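Local coordinates for succinate dehydrogenase subunit A (Mycolicibacterium smegmatis, PDB 7D6V), which probably oxidises succinate to fumarate at its bound FAD, as the flavoprotein subunit of succinate dehydrogenase, and hands the electrons to the iron-sulfur subunit, at residues K214-S219 / P385-V390; N242-Q247 / G562-D567; G252-L257 / A380-P385; V325-N330 / G497-E502. All blocks are in the same frame, centred on the assembly; numbering follows the deposited sequence.

Contact 1 of 4, residues K214-S219 / P385-V390; sequences KSFKVS and PTCHYV. With FAD (flavin-adenine dinucleotide), chain D.
Ser219 and Cys387 both hold their side-chain heteroatom anti to the backbone N (chi1 -173° for Ser219, 180° for Cys387), which sends OG of Ser219 to the Cys387 carbonyl and SG of Cys387 over a face of the Phe216 ring. Their backbones form a single beta bridge, by which the loop 214-219 is pinned to the strand 383-395 inside the FAD-binding domain. The main bond is nearly straight: Cys387 N gives its hydrogen to Val218 O at 3.0 Å with an angle of 173°. Beside it, Ser219 OG donates to Cys387 O at 2.9 Å, approaching from above the carbonyl plane. Serine suits the place because a short side chain with a hydroxyl reaches this carbonyl directly, and OG has weak further bonds with Gly213 O and Asn221 N, the first sharing the same hydroxyl with Cys387 O. The sulfur-aromatic contact, with SG of Cys387 4.0 Å from CD1 of Phe216, sets a polarisable sulfur over the face of a buried ring; helix 481-495 also touches Phe216, through Met492. Branched Val218 sets its CB 3.5 Å from Pro385 O and CG1 near Thr386 OG1, the two side chains crossing at about a right angle. Beyond the bridge, His388 and Tyr389 together face Gln247 in a classic beta bulge and belong to the FAD pocket. Ser220 OG bonds ND1 of His388, a second-shell hold on a ring that meets the flavin. Tyr389 turns its ring edge to O3' of the ribityl chain, while CE1 of His388 lies 3.5 Å from C7 of the FAD isoalloxazine.

Contact 2 of 4, residues N242-Q247 / G562-D567; sequences NMEFIQ and GGHTRD
Glu244 and Phe245 both lean on His564 at the end of a type I beta turn that begins at Asn242 and has Phe245 N bonded to Asn242 O. Glu244 comes first: its backbone O lies 3.5 Å from CB of His564, and its CG stands over one face of the imidazole, shifted toward the rim. The side chain then leads its carboxylate away from the imidazole to a salt bridge from OE2 to Arg557 NE. Phe245 follows. Its CE2 is 3.6 Å from CB of His564, and the two rings form a T-shaped pair in which the edge of His564 points to the face of Phe245, centroids 6.0 Å apart and planes at 80°. Histidine suits this spot because it offers an aromatic edge while its two nitrogens bond elsewhere: NE2 to Arg557 O, and ND1, weakly, to Arg500 NH1. This pattern would be consistent with a neutral imidazole. At Ile246 the side chain packs on Cys387 and Val550, leaving the backbone to meet the other segment. There Ile246 O and Gly563 O, both acceptors, sit 3.4 Å apart, and glycine brings bare backbone to this carbonyl. The whole is a buried edge-to-face aromatic pair joining the FAD-binding domain to the C-terminal region of the fumarate reductase flavoprotein family.

Contact 3 of 4, residues G252-L257 / A380-P385; sequences GMVWPL and AMEVGP
Glu382 meets Val254, Trp255 and Pro256 where the chain leaves strand 246-253, crossing Val254 at about a right angle, and its side chain can be followed outward atom by atom. CB stands 4.1 Å from CB of Trp255 and also touches CD of Pro256. CG, anti to the backbone N (chi1 -157°), rests on the same Trp255 CB at 3.4 Å and comes near CG2 of Val254. A bend at chi2 (85°) then keeps CD beside Trp255 CB, 4.0 Å away. Glutamate suits the place because its methylene stem supplies apolar surface while the residue as a whole stays partly exposed. Its backbone works too, Glu382 O accepting a bond from Val254 N at 2.9 Å. In the non-hydrogen-bonded pair of Met253 with Val383, Met253 bends at chi2 and chi3 and brings its flexible thioether to 3.6 Å from CB of Met381; the same SD receives a weak bond from Glu382 N and touches CG1 of Val383. Phe368 of helix 362-372 packs on Met253. Gly252 and Gly384 face each other as a hydrogen-bonded pair, Gly252 N donating to Gly384 O and a weak bond returning from Gly384 N; CG1 of Val254 covers Gly384 N at 3.7 Å. Trp255 also packs on Asn28 of the iron-sulfur subunit. This is an antiparallel pairing of strands 246-253 and 383-395 within the mixed sheet of the FAD-binding domain, its end touching the iron-sulfur subunit.

Contact 4 of 4, residues V325-N330 / G497-E502; sequences VARAIN and GIIRKE
Ala326 and the neighbouring Ile498 and Ile499 make the close-packed, buried half of this contact. The methyl CB of Ala326 meets both branches of Ile498, 3.4 Å from CG2 and 3.6 Å from CD1, and alanine suits a helix face that approaches another backbone so nearly. Ile499 adds its tip: a chi2 of 89° places CD1 3.7 Å from CB of Ala326 and 3.5 Å from Ala326 O, a carbonyl that already bonds Asn330 N within the helix. The other half is more open, with partly exposed Arg327 and Asn330 flanking the same isoleucine. Arg327 crosses Ile499 at about a right angle, CG to CG1 at 3.5 Å, and its stem runs on extended past Ile499 rather than folding over it. Asn330 and Ile499 slide past each other in opposite directions, ND2 of Asn330 3.5 Å from CD1 of Ile499, a polar group against a methyl. Isoleucine fits because its longer arm serves both halves, CD1 reaching Ala326 and CG1 meeting Arg327. The arrangement is mostly apolar helix-on-strand packing of helix 322-334, from the FAD-binding region, on the short strand 499-500 of the C-terminal region, which pairs in parallel with strand 565-566 and leads into helix 502-518.

From the N terminus the chain opens contact 1 at 214-219, contact 2 at 242-247, contact 3 at 252-257 and contact 4 at 325-330. Contact 3 closes first, at 380-385, and contact 1 directly after it, sharing Pro385, so the loop of contact 3 lies within that of contact 1. Contact 4 closes at 497-502, crossing contacts 1 and 3, and contact 2 closes last, at 562-567. Its loop contains contacts 3 and 4 and crosses contact 1. Contacts 1 to 3 gather on paired strands 246-253 and 383-395. Contacts 2 and 4 join the FAD-binding part to paired strands 499-500 and 565-566.

Contact 1 of 4, residues K214-S219 / P385-V390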
# COMPACT_ATOMS: atom_id res chain seq x y z
N LYS A 214 -20.17 5.46 -1.39
CA LYS A 214 -20.12 6.91 -1.22
C LYS A 214 -21.49 7.55 -1.10
O LYS A 214 -21.57 8.77 -0.93
CB LYS A 214 -19.34 7.56 -2.36
CG LYS A 214 -17.86 7.28 -2.34
CD LYS A 214 -17.32 7.32 -0.92
CE LYS A 214 -16.64 8.63 -0.61
NZ LYS A 214 -15.79 8.54 0.61
N SER A 215 -22.56 6.77 -1.19
CA SER A 215 -23.90 7.30 -0.96
C SER A 215 -24.24 7.40 0.52
O SER A 215 -25.29 7.94 0.86
CB SER A 215 -24.94 6.42 -1.66
OG SER A 215 -24.64 6.27 -3.03
N PHE A 216 -23.38 6.89 1.40
CA PHE A 216 -23.64 6.84 2.83
C PHE A 216 -22.64 7.71 3.57
O PHE A 216 -21.47 7.83 3.17
CB PHE A 216 -23.56 5.39 3.34
CG PHE A 216 -24.72 4.55 2.93
CD1 PHE A 216 -24.77 3.99 1.66
CD2 PHE A 216 -25.78 4.32 3.79
CE1 PHE A 216 -25.84 3.22 1.27
CE2 PHE A 216 -26.85 3.55 3.41
CZ PHE A 216 -26.88 3.00 2.15
N LYS A 217 -23.10 8.32 4.66
CA LYS A 217 -22.26 9.25 5.41
C LYS A 217 -21.08 8.53 6.04
O LYS A 217 -19.95 9.04 6.00
CB LYS A 217 -23.09 9.96 6.48
CG LYS A 217 -22.35 11.06 7.20
CD LYS A 217 -23.25 11.76 8.19
CE LYS A 217 -22.50 12.85 8.94
NZ LYS A 217 -23.42 13.64 9.80
N VAL A 218 -21.30 7.37 6.63
CA VAL A 218 -20.25 6.58 7.26
C VAL A 218 -20.04 5.33 6.42
O VAL A 218 -20.96 4.53 6.24
CB VAL A 218 -20.60 6.21 8.71
CG1 VAL A 218 -19.38 5.68 9.43
CG2 VAL A 218 -21.16 7.42 9.44
N SER A 219 -18.82 5.17 5.90
CA SER A 219 -18.51 4.07 5.01
C SER A 219 -17.01 3.86 4.98
O SER A 219 -16.24 4.79 5.23
CB SER A 219 -19.04 4.33 3.60
OG SER A 219 -18.89 3.18 2.78
N PRO A 385 -22.47 2.64 13.21
CA PRO A 385 -22.71 1.82 12.01
C PRO A 385 -22.01 2.38 10.77
O PRO A 385 -22.03 3.58 10.52
CB PRO A 385 -24.23 1.86 11.86
CG PRO A 385 -24.74 2.20 13.21
CD PRO A 385 -23.72 3.11 13.81
N THR A 386 -21.42 1.48 9.99
CA THR A 386 -20.66 1.85 8.80
C THR A 386 -21.00 0.93 7.64
O THR A 386 -21.08 -0.29 7.81
CB THR A 386 -19.15 1.82 9.09
OG1 THR A 386 -18.42 2.27 7.94
CG2 THR A 386 -18.67 0.44 9.50
N CYS A 387 -21.24 1.52 6.47
CA CYS A 387 -21.50 0.75 5.26
C CYS A 387 -20.21 0.17 4.72
O CYS A 387 -19.21 0.88 4.57
CB CYS A 387 -22.16 1.65 4.21
SG CYS A 387 -22.54 0.85 2.64
N HIS A 388 -20.21 -1.13 4.43
CA HIS A 388 -19.00 -1.82 4.00
C HIS A 388 -19.10 -2.42 2.60
O HIS A 388 -18.24 -2.15 1.76
CB HIS A 388 -18.66 -2.93 5.01
CG HIS A 388 -17.34 -3.59 4.76
ND1 HIS A 388 -16.16 -2.90 4.69
CD2 HIS A 388 -17.02 -4.89 4.56
CE1 HIS A 388 -15.17 -3.74 4.46
NE2 HIS A 388 -15.67 -4.96 4.37
N TYR A 389 -20.13 -3.21 2.33
CA TYR A 389 -20.21 -4.00 1.11
C TYR A 389 -21.66 -4.04 0.65
O TYR A 389 -22.58 -3.99 1.45
CB TYR A 389 -19.68 -5.42 1.35
CG TYR A 389 -19.52 -6.27 0.10
CD1 TYR A 389 -20.55 -7.10 -0.33
CD2 TYR A 389 -18.34 -6.26 -0.62
CE1 TYR A 389 -20.40 -7.88 -1.45
CE2 TYR A 389 -18.19 -7.04 -1.74
CZ TYR A 389 -19.22 -7.84 -2.15
OH TYR A 389 -19.07 -8.62 -3.27
N VAL A 390 -21.84 -4.15 -0.67
CA VAL A 390 -23.17 -4.31 -1.26
C VAL A 390 -23.22 -5.67 -1.93
O VAL A 390 -22.40 -5.98 -2.81
CB VAL A 390 -23.51 -3.16 -2.23
CG1 VAL A 390 -22.48 -3.04 -3.35
CG2 VAL A 390 -24.91 -3.35 -2.79
PA FAD D . -12.41 -2.49 -7.23
O1A FAD D . -11.08 -3.07 -7.51
O2A FAD D . -12.72 -2.03 -5.86
O5B FAD D . -12.57 -1.21 -8.17
C5B FAD D . -13.31 -1.22 -9.39
C4B FAD D . -12.55 -0.44 -10.45
O4B FAD D . -13.46 0.18 -11.35
C3B FAD D . -11.69 0.68 -9.91
O3B FAD D . -10.46 0.63 -10.60
C2B FAD D . -12.41 1.94 -10.32
O2B FAD D . -11.53 3.03 -10.53
C1B FAD D . -13.06 1.52 -11.60
N9A FAD D . -14.22 2.36 -11.92
C8A FAD D . -15.29 2.56 -11.16
N7A FAD D . -16.16 3.39 -11.77
C5A FAD D . -15.63 3.74 -12.94
C6A FAD D . -16.02 4.59 -14.08
N6A FAD D . -17.18 5.26 -14.09
N1A FAD D . -15.17 4.68 -15.11
C2A FAD D . -14.01 4.02 -15.13
N3A FAD D . -13.59 3.23 -14.14
C4A FAD D . -14.35 3.06 -13.04
N1 FAD D . -13.15 -8.63 0.90
C2 FAD D . -12.59 -9.76 1.38
O2 FAD D . -12.90 -10.83 0.86
N3 FAD D . -11.72 -9.77 2.39
C4 FAD D . -11.35 -8.66 3.01
O4 FAD D . -10.54 -8.70 3.95
C4X FAD D . -11.91 -7.38 2.56
N5 FAD D . -11.57 -6.21 3.14
C5X FAD D . -12.09 -5.06 2.69
C6 FAD D . -11.73 -3.87 3.30
C7 FAD D . -12.27 -2.68 2.86
C7M FAD D . -11.89 -1.38 3.51
C8 FAD D . -13.23 -2.67 1.73
C8M FAD D . -13.81 -1.38 1.25
C9 FAD D . -13.59 -3.86 1.12
C9A FAD D . -13.05 -5.05 1.56
N10 FAD D . -13.42 -6.25 0.95
C10 FAD D . -12.85 -7.43 1.43
C1' FAD D . -14.35 -6.27 -0.17
C2' FAD D . -13.58 -6.47 -1.47
O2' FAD D . -12.33 -5.79 -1.41
C3' FAD D . -14.32 -5.92 -2.68
O3' FAD D . -15.51 -6.67 -2.86
C4' FAD D . -13.47 -6.05 -3.93
O4' FAD D . -12.27 -5.30 -3.78
C5' FAD D . -14.18 -5.55 -5.17
O5' FAD D . -13.23 -5.52 -6.22
P FAD D . -13.59 -5.08 -7.71
O1P FAD D . -12.49 -5.54 -8.59
O2P FAD D . -14.98 -5.50 -8.03
O3P FAD D . -13.60 -3.47 -7.67

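Contact 2 of 4, residues N242-Q247 / G562-D567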
# COMPACT_ATOMS: atom_id res chain seq x y z
N ASN A 242 -31.09 -7.69 -5.64
CA ASN A 242 -30.62 -7.73 -4.26
C ASN A 242 -30.03 -6.40 -3.80
O ASN A 242 -29.09 -6.37 -3.01
CB ASN A 242 -29.61 -8.85 -4.05
CG ASN A 242 -30.20 -10.22 -4.27
OD1 ASN A 242 -31.42 -10.38 -4.30
ND2 ASN A 242 -29.34 -11.21 -4.45
N MET A 243 -30.58 -5.28 -4.29
CA MET A 243 -30.02 -3.98 -3.94
C MET A 243 -30.33 -3.58 -2.51
O MET A 243 -29.71 -2.63 -2.01
CB MET A 243 -30.54 -2.92 -4.91
CG MET A 243 -29.87 -2.95 -6.27
SD MET A 243 -28.12 -3.35 -6.20
CE MET A 243 -27.41 -1.75 -5.87
N GLU A 244 -31.25 -4.26 -1.84
CA GLU A 244 -31.56 -4.00 -0.44
C GLU A 244 -30.61 -4.70 0.52
O GLU A 244 -30.75 -4.53 1.73
CB GLU A 244 -33.00 -4.42 -0.13
CG GLU A 244 -33.24 -5.92 -0.19
CD GLU A 244 -33.57 -6.41 -1.58
OE1 GLU A 244 -32.95 -5.95 -2.56
OE2 GLU A 244 -34.47 -7.27 -1.71
N PHE A 245 -29.67 -5.48 0.01
CA PHE A 245 -28.76 -6.27 0.84
C PHE A 245 -27.41 -5.57 0.86
O PHE A 245 -26.61 -5.71 -0.07
CB PHE A 245 -28.68 -7.70 0.32
CG PHE A 245 -29.92 -8.49 0.56
CD1 PHE A 245 -30.76 -8.81 -0.48
CD2 PHE A 245 -30.26 -8.89 1.83
CE1 PHE A 245 -31.91 -9.52 -0.26
CE2 PHE A 245 -31.40 -9.61 2.06
CZ PHE A 245 -32.23 -9.92 1.01
N ILE A 246 -27.16 -4.83 1.93
CA ILE A 246 -25.92 -4.08 2.11
C ILE A 246 -25.33 -4.50 3.44
O ILE A 246 -26.04 -4.57 4.45
CB ILE A 246 -26.17 -2.56 2.07
CG1 ILE A 246 -26.57 -2.13 0.66
CG2 ILE A 246 -24.94 -1.81 2.53
CD1 ILE A 246 -26.98 -0.69 0.57
N GLN A 247 -24.03 -4.79 3.44
CA GLN A 247 -23.35 -5.14 4.68
C GLN A 247 -23.03 -3.88 5.46
O GLN A 247 -22.42 -2.94 4.94
CB GLN A 247 -22.08 -5.93 4.39
CG GLN A 247 -21.51 -6.62 5.61
CD GLN A 247 -20.71 -7.85 5.26
OE1 GLN A 247 -21.27 -8.89 4.92
NE2 GLN A 247 -19.39 -7.74 5.32
N GLY A 562 -30.23 -11.70 6.66
CA GLY A 562 -28.85 -11.28 6.46
C GLY A 562 -28.66 -9.80 6.73
O GLY A 562 -28.95 -9.31 7.82
N GLY A 563 -28.17 -9.09 5.72
CA GLY A 563 -27.87 -7.68 5.87
C GLY A 563 -29.05 -6.74 5.80
O GLY A 563 -28.89 -5.54 6.03
N HIS A 564 -30.24 -7.25 5.49
CA HIS A 564 -31.45 -6.43 5.39
C HIS A 564 -32.33 -6.72 6.61
O HIS A 564 -32.88 -7.82 6.73
CB HIS A 564 -32.20 -6.71 4.09
CG HIS A 564 -33.59 -6.17 4.07
ND1 HIS A 564 -33.87 -4.82 4.04
CD2 HIS A 564 -34.79 -6.80 4.08
CE1 HIS A 564 -35.18 -4.64 4.02
NE2 HIS A 564 -35.76 -5.83 4.05
N THR A 565 -32.45 -5.74 7.49
CA THR A 565 -33.24 -5.87 8.71
C THR A 565 -34.40 -4.89 8.65
O THR A 565 -34.20 -3.70 8.44
CB THR A 565 -32.39 -5.61 9.95
OG1 THR A 565 -31.12 -6.25 9.80
CG2 THR A 565 -33.08 -6.15 11.19
N ARG A 566 -35.61 -5.40 8.84
CA ARG A 566 -36.81 -4.58 8.95
C ARG A 566 -37.32 -4.65 10.38
O ARG A 566 -37.59 -5.74 10.90
CB ARG A 566 -37.90 -5.05 7.98
CG ARG A 566 -37.69 -4.63 6.55
CD ARG A 566 -38.07 -3.18 6.31
NE ARG A 566 -39.51 -2.98 6.32
CZ ARG A 566 -40.28 -2.99 5.24
NH1 ARG A 566 -41.58 -2.79 5.35
NH2 ARG A 566 -39.74 -3.20 4.05
N ASP A 567 -37.44 -3.49 11.02
CA ASP A 567 -37.93 -3.46 12.40
C ASP A 567 -39.38 -3.91 12.49
O ASP A 567 -39.75 -4.63 13.42
CB ASP A 567 -37.76 -2.06 12.99
CG ASP A 567 -37.78 -2.06 14.50
OD1 ASP A 567 -36.70 -2.01 15.11
OD2 ASP A 567 -38.89 -2.12 15.07

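Contact 3 of 4, residues G252-L257 / A380-P385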
# COMPACT_ATOMS: atom_id res chain seq x y z
N GLY A 252 -18.06 1.10 13.82
CA GLY A 252 -16.99 1.75 13.09
C GLY A 252 -16.80 3.18 13.54
O GLY A 252 -17.77 3.86 13.86
N MET A 253 -15.55 3.64 13.58
CA MET A 253 -15.25 4.98 14.06
C MET A 253 -15.94 6.02 13.19
O MET A 253 -15.92 5.93 11.96
CB MET A 253 -13.74 5.21 14.06
CG MET A 253 -12.98 4.30 15.01
SD MET A 253 -13.10 4.81 16.72
CE MET A 253 -12.37 6.45 16.64
N VAL A 254 -16.56 7.03 13.83
CA VAL A 254 -17.35 8.02 13.11
C VAL A 254 -16.79 9.43 13.26
O VAL A 254 -16.76 10.18 12.28
CB VAL A 254 -18.84 7.97 13.52
CG1 VAL A 254 -19.39 6.56 13.38
CG2 VAL A 254 -19.08 8.49 14.93
N TRP A 255 -16.38 9.84 14.46
CA TRP A 255 -16.04 11.26 14.57
C TRP A 255 -14.69 11.62 13.96
O TRP A 255 -14.65 12.43 13.02
CB TRP A 255 -16.07 11.76 16.01
CG TRP A 255 -15.26 13.02 16.20
CD1 TRP A 255 -14.27 13.22 17.12
CD2 TRP A 255 -15.37 14.24 15.47
NE1 TRP A 255 -13.76 14.48 17.00
CE2 TRP A 255 -14.41 15.13 15.99
CE3 TRP A 255 -16.18 14.67 14.41
CZ2 TRP A 255 -14.25 16.42 15.49
CZ3 TRP A 255 -16.01 15.95 13.92
CH2 TRP A 255 -15.06 16.81 14.46
N PRO A 256 -13.56 11.06 14.44
CA PRO A 256 -12.27 11.57 13.96
C PRO A 256 -12.14 11.34 12.47
O PRO A 256 -12.07 10.19 12.03
CB PRO A 256 -11.23 10.76 14.76
CG PRO A 256 -11.99 10.08 15.84
CD PRO A 256 -13.38 9.89 15.31
N LEU A 257 -12.13 12.42 11.69
CA LEU A 257 -12.19 12.26 10.24
C LEU A 257 -11.04 11.43 9.71
O LEU A 257 -11.20 10.73 8.71
CB LEU A 257 -12.22 13.63 9.56
CG LEU A 257 -13.41 14.52 9.91
CD1 LEU A 257 -13.38 15.80 9.11
CD2 LEU A 257 -14.71 13.77 9.70
N ALA A 380 -12.01 6.61 25.31
CA ALA A 380 -13.02 5.85 24.60
C ALA A 380 -12.99 6.15 23.11
O ALA A 380 -12.43 7.15 22.66
CB ALA A 380 -14.41 6.15 25.16
N MET A 381 -13.61 5.27 22.34
CA MET A 381 -13.70 5.42 20.90
C MET A 381 -15.00 6.12 20.54
O MET A 381 -15.75 6.59 21.40
CB MET A 381 -13.56 4.06 20.23
CG MET A 381 -12.28 3.34 20.60
SD MET A 381 -12.26 1.62 20.10
CE MET A 381 -11.77 0.85 21.64
N GLU A 382 -15.29 6.21 19.24
CA GLU A 382 -16.43 6.96 18.73
C GLU A 382 -17.14 6.13 17.66
O GLU A 382 -17.35 6.58 16.54
CB GLU A 382 -16.00 8.31 18.18
CG GLU A 382 -17.10 9.34 18.13
CD GLU A 382 -17.27 10.06 19.45
OE1 GLU A 382 -16.35 10.00 20.28
OE2 GLU A 382 -18.31 10.72 19.64
N VAL A 383 -17.47 4.89 17.98
CA VAL A 383 -17.87 3.92 16.98
C VAL A 383 -19.35 4.07 16.64
O VAL A 383 -20.14 4.64 17.39
CB VAL A 383 -17.55 2.49 17.45
CG1 VAL A 383 -16.06 2.34 17.67
CG2 VAL A 383 -18.31 2.18 18.73
N GLY A 384 -19.72 3.53 15.47
CA GLY A 384 -21.08 3.58 14.98
C GLY A 384 -21.23 2.78 13.69
O GLY A 384 -20.25 2.29 13.13
N PRO A 385 -22.47 2.64 13.21
CA PRO A 385 -22.71 1.82 12.01
C PRO A 385 -22.01 2.38 10.77
O PRO A 385 -22.03 3.58 10.52
CB PRO A 385 -24.23 1.86 11.86
CG PRO A 385 -24.74 2.20 13.21
CD PRO A 385 -23.72 3.11 13.81

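Contact 4 of 4, residues V325-N330 / G497-E502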
# COMPACT_ATOMS: atom_id res chain seq x y z
N VAL A 325 -27.38 -5.69 18.57
CA VAL A 325 -26.45 -4.63 18.93
C VAL A 325 -26.77 -3.37 18.14
O VAL A 325 -26.80 -2.26 18.68
CB VAL A 325 -25.00 -5.09 18.70
CG1 VAL A 325 -24.04 -3.91 18.76
CG2 VAL A 325 -24.61 -6.15 19.71
N ALA A 326 -27.05 -3.53 16.84
CA ALA A 326 -27.36 -2.39 15.99
C ALA A 326 -28.66 -1.71 16.41
O ALA A 326 -28.77 -0.48 16.36
CB ALA A 326 -27.43 -2.83 14.54
N ARG A 327 -29.67 -2.50 16.80
CA ARG A 327 -30.92 -1.90 17.25
C ARG A 327 -30.73 -1.14 18.55
O ARG A 327 -31.29 -0.05 18.73
CB ARG A 327 -32.02 -2.95 17.41
CG ARG A 327 -32.48 -3.57 16.12
CD ARG A 327 -33.56 -4.61 16.34
NE ARG A 327 -33.99 -5.20 15.07
CZ ARG A 327 -34.88 -6.17 14.96
NH1 ARG A 327 -35.47 -6.66 16.05
NH2 ARG A 327 -35.21 -6.64 13.77
N ALA A 328 -29.93 -1.68 19.46
CA ALA A 328 -29.62 -0.94 20.68
C ALA A 328 -28.90 0.36 20.37
O ALA A 328 -29.21 1.41 20.94
CB ALA A 328 -28.80 -1.80 21.63
N ILE A 329 -27.94 0.32 19.45
CA ILE A 329 -27.18 1.52 19.10
C ILE A 329 -28.10 2.56 18.47
O ILE A 329 -28.03 3.75 18.80
CB ILE A 329 -26.00 1.17 18.17
CG1 ILE A 329 -25.01 0.27 18.91
CG2 ILE A 329 -25.31 2.43 17.68
CD1 ILE A 329 -23.80 -0.10 18.08
N ASN A 330 -28.97 2.14 17.55
CA ASN A 330 -29.90 3.07 16.92
C ASN A 330 -30.84 3.69 17.95
O ASN A 330 -31.07 4.90 17.95
CB ASN A 330 -30.70 2.36 15.83
CG ASN A 330 -30.06 2.48 14.47
OD1 ASN A 330 -28.89 2.84 14.35
ND2 ASN A 330 -30.82 2.16 13.43
N GLY A 497 -30.49 2.29 6.83
CA GLY A 497 -29.37 1.90 7.65
C GLY A 497 -29.40 0.41 7.95
O GLY A 497 -29.89 -0.39 7.15
N ILE A 498 -28.86 0.05 9.11
CA ILE A 498 -28.95 -1.34 9.54
C ILE A 498 -30.40 -1.71 9.79
O ILE A 498 -30.86 -2.79 9.39
CB ILE A 498 -28.10 -1.59 10.80
CG1 ILE A 498 -26.63 -1.35 10.51
CG2 ILE A 498 -28.26 -3.03 11.23
CD1 ILE A 498 -25.77 -1.33 11.74
N ILE A 499 -31.15 -0.84 10.45
CA ILE A 499 -32.53 -1.09 10.81
C ILE A 499 -33.40 -0.21 9.93
O ILE A 499 -33.23 1.02 9.90
CB ILE A 499 -32.80 -0.81 12.30
CG1 ILE A 499 -32.03 -1.80 13.17
CG2 ILE A 499 -34.28 -0.91 12.60
CD1 ILE A 499 -30.64 -1.36 13.54
N ARG A 500 -34.32 -0.83 9.20
CA ARG A 500 -35.21 -0.13 8.29
C ARG A 500 -36.62 -0.14 8.86
O ARG A 500 -37.07 -1.14 9.43
CB ARG A 500 -35.21 -0.77 6.90
CG ARG A 500 -34.06 -0.36 5.99
CD ARG A 500 -32.82 -1.18 6.26
NE ARG A 500 -31.72 -0.84 5.36
CZ ARG A 500 -31.46 -1.46 4.22
NH1 ARG A 500 -32.23 -2.47 3.82
NH2 ARG A 500 -30.43 -1.09 3.48
N LYS A 501 -37.32 0.98 8.71
CA LYS A 501 -38.73 1.08 9.04
C LYS A 501 -39.47 1.61 7.83
O LYS A 501 -38.90 2.33 7.01
CB LYS A 501 -38.96 2.00 10.25
CG LYS A 501 -38.27 1.52 11.51
CD LYS A 501 -38.35 2.55 12.62
CE LYS A 501 -37.39 2.21 13.75
NZ LYS A 501 -36.03 1.88 13.23
N GLU A 502 -40.74 1.23 7.71
CA GLU A 502 -41.51 1.58 6.53
C GLU A 502 -41.63 3.09 6.36
O GLU A 502 -41.44 3.62 5.26
CB GLU A 502 -42.90 0.94 6.60
CG GLU A 502 -43.80 1.27 5.43
CD GLU A 502 -45.24 0.90 5.69
OE1 GLU A 502 -45.60 0.68 6.87
OE2 GLU A 502 -46.02 0.82 4.71